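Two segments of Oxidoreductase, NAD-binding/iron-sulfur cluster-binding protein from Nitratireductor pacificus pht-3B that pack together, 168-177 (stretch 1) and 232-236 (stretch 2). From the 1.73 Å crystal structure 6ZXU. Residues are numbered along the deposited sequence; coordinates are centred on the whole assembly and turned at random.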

# COMPACT_ATOMS: atom_id res chain seq x y z
N ASN A 168 20.12 9.04 -2.96
CA ASN A 168 19.00 9.44 -2.12
C ASN A 168 18.21 10.60 -2.66
O ASN A 168 16.99 10.60 -2.65
N ALA A 169 18.88 11.56 -3.24
CA ALA A 169 18.18 12.70 -3.82
C ALA A 169 17.37 12.32 -5.01
O ALA A 169 16.26 12.78 -5.18
N ALA A 170 17.89 11.43 -5.82
CA ALA A 170 17.12 10.89 -6.98
C ALA A 170 15.97 9.94 -6.57
O ALA A 170 14.88 10.03 -7.08
N ARG A 171 16.23 9.07 -5.61
CA ARG A 171 15.19 8.25 -4.98
C ARG A 171 14.07 9.14 -4.39
O ARG A 171 12.90 8.92 -4.62
N THR A 172 14.46 10.12 -3.61
CA THR A 172 13.48 10.98 -2.99
C THR A 172 12.82 11.92 -4.03
O THR A 172 11.61 12.16 -3.94
N ASP A 173 13.56 12.41 -5.00
CA ASP A 173 12.90 13.10 -6.14
C ASP A 173 11.83 12.27 -6.82
O ASP A 173 10.76 12.77 -7.19
N MET A 174 12.14 11.00 -7.08
CA MET A 174 11.13 10.10 -7.68
C MET A 174 9.82 10.07 -6.89
O MET A 174 8.71 10.16 -7.44
N ARG A 175 9.93 9.90 -5.60
CA ARG A 175 8.76 9.89 -4.74
C ARG A 175 8.06 11.25 -4.78
O ARG A 175 6.86 11.29 -4.78
N CYS A 176 8.81 12.36 -4.87
CA CYS A 176 8.22 13.71 -4.99
C CYS A 176 7.46 13.92 -6.28
O CYS A 176 6.34 14.42 -6.27
N ALA A 177 7.99 13.41 -7.38
CA ALA A 177 7.30 13.49 -8.65
C ALA A 177 6.05 12.69 -8.63
O ALA A 177 5.04 13.08 -9.13
N PHE A 232 16.00 15.84 2.74
CA PHE A 232 14.71 15.76 2.14
C PHE A 232 14.78 16.37 0.71
O PHE A 232 15.76 17.03 0.36
N ARG A 233 13.72 16.13 -0.07
CA ARG A 233 13.48 16.76 -1.33
C ARG A 233 12.08 17.26 -1.38
O ARG A 233 11.25 16.84 -0.56
N LEU A 234 11.81 18.19 -2.32
CA LEU A 234 10.53 18.91 -2.43
C LEU A 234 9.72 18.61 -3.66
O LEU A 234 10.26 18.34 -4.71
N GLY A 235 8.39 18.63 -3.50
CA GLY A 235 7.46 18.66 -4.58
C GLY A 235 6.48 19.80 -4.31
O GLY A 235 6.27 20.19 -3.17
N VAL A 236 5.88 20.33 -5.37
CA VAL A 236 4.92 21.45 -5.32
C VAL A 236 3.80 21.16 -6.30
O VAL A 236 3.99 20.61 -7.38

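When a helix lies along a strand, one long side chain can make much of the contact, its rotamers folding it along the helix. The pair 168-177 and 232-236 illustrates the principle: the axes run at 23° in nearly the same direction, 7.5 Å apart at their closest, and strand side chains point alternately toward and away from the helix. Phe 232, Leu 234 and Val 236 point away, leaving Arg 233 as the one strand side chain directed inward.

Arg 233 adopts m at chi1, chi2 and chi3, a curled rather than extended conformation. The m value of chi1 (-53°) places Arg 233 CG 3.7 Å from Thr 172 CG2; chi2 and chi3, both m at -71°, then bring the guanidinium alongside Asp 173, with Ala 169 CB over one face, 4.0 Å from Arg 233 NE. Asp 173 starts sideways, but its m rotamer (chi1 -80°), with chi2 at -13°, carries the carboxylate to the edge of the guanidinium. The resulting salt bridge is two-pronged: Arg 233 NE donates to Asp 173 OD1 at 2.9 Å, almost linearly at 177°, while Arg 233 NH2 reaches Asp 173 OD2 at 3.0 Å with a more bent 141°. A water extends the network, donating to Asp 173 OD1 at 2.8 Å and to Leu 234 O at 2.7 Å, so that the carboxylate is also tied to the strand backbone.

Thr 172 points toward the strand in rotamer m. Its OG1 turns back to donate to Asn 168 O at 2.7 Å and accepts from Arg 171 NH1 at 2.9 Å, while the methyl CG2 meets the arginine's aliphatic part. One turn later Cys 176, also m, places SG 3.5 Å from Arg 233 O. Here Gly 235 presents no side chain, and the backbones close to 5.0 Å between Cys 176 CA and Gly 235 CA.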

# COMPACT_ATOMS: atom_id res chain seq x y z
CB ASN A 168 19.51 9.72 -0.71
CG ASN A 168 18.60 9.16 0.35
OD1 ASN A 168 17.37 9.10 0.18
ND2 ASN A 168 19.17 8.72 1.41
CB ALA A 169 19.17 13.78 -4.20
CB ALA A 170 18.05 10.16 -7.93
CB ARG A 171 15.84 7.38 -3.91
CG ARG A 171 14.93 6.54 -3.00
CD ARG A 171 14.69 7.34 -1.75
NE ARG A 171 14.03 6.67 -0.65
CZ ARG A 171 13.34 7.33 0.26
NH1 ARG A 171 13.27 8.65 0.25
NH2 ARG A 171 12.78 6.67 1.25
CB THR A 172 14.14 11.72 -1.86
OG1 THR A 172 14.83 10.78 -1.00
CG2 THR A 172 13.10 12.49 -1.07
CB ASP A 173 13.92 13.61 -7.18
CG ASP A 173 14.60 14.91 -6.78
OD1 ASP A 173 14.14 15.61 -5.81
OD2 ASP A 173 15.62 15.23 -7.40
CB MET A 174 11.72 8.65 -7.79
CG MET A 174 10.76 7.66 -8.38
SD MET A 174 11.35 5.93 -8.17
CE MET A 174 11.42 5.80 -6.34
CB ARG A 175 9.20 9.49 -3.33
CG ARG A 175 8.10 9.39 -2.31
CD ARG A 175 7.04 8.37 -2.60
NE ARG A 175 7.60 7.12 -3.17
CZ ARG A 175 8.25 6.19 -2.46
NH1 ARG A 175 8.48 6.37 -1.15
NH2 ARG A 175 8.75 5.08 -3.08
CB CYS A 176 9.26 14.77 -4.81
SG CYS A 176 9.81 14.91 -3.12
CB ALA A 177 8.22 13.01 -9.72
CB PHE A 232 13.65 16.51 2.97
CG PHE A 232 13.92 17.98 3.07
CD1 PHE A 232 14.76 18.47 4.05
CD2 PHE A 232 13.40 18.85 2.15
CE1 PHE A 232 15.03 19.83 4.13
CE2 PHE A 232 13.66 20.23 2.24
CZ PHE A 232 14.46 20.71 3.22
CB ARG A 233 13.79 15.82 -2.53
CG ARG A 233 15.16 15.22 -2.47
CD ARG A 233 16.31 16.21 -2.75
NE ARG A 233 16.30 16.57 -4.16
CZ ARG A 233 17.23 17.30 -4.78
NH1 ARG A 233 18.29 17.75 -4.17
NH2 ARG A 233 17.09 17.49 -6.08
CB LEU A 234 10.77 20.41 -2.44
CG LEU A 234 11.47 20.97 -1.22
CD1 LEU A 234 11.99 22.39 -1.54
CD2 LEU A 234 10.50 20.99 -0.04
CB VAL A 236 5.58 22.79 -5.68
CG1 VAL A 236 4.53 23.87 -5.78
CG2 VAL A 236 6.66 23.14 -4.66
O HOH W 1 12.59 17.94 -5.91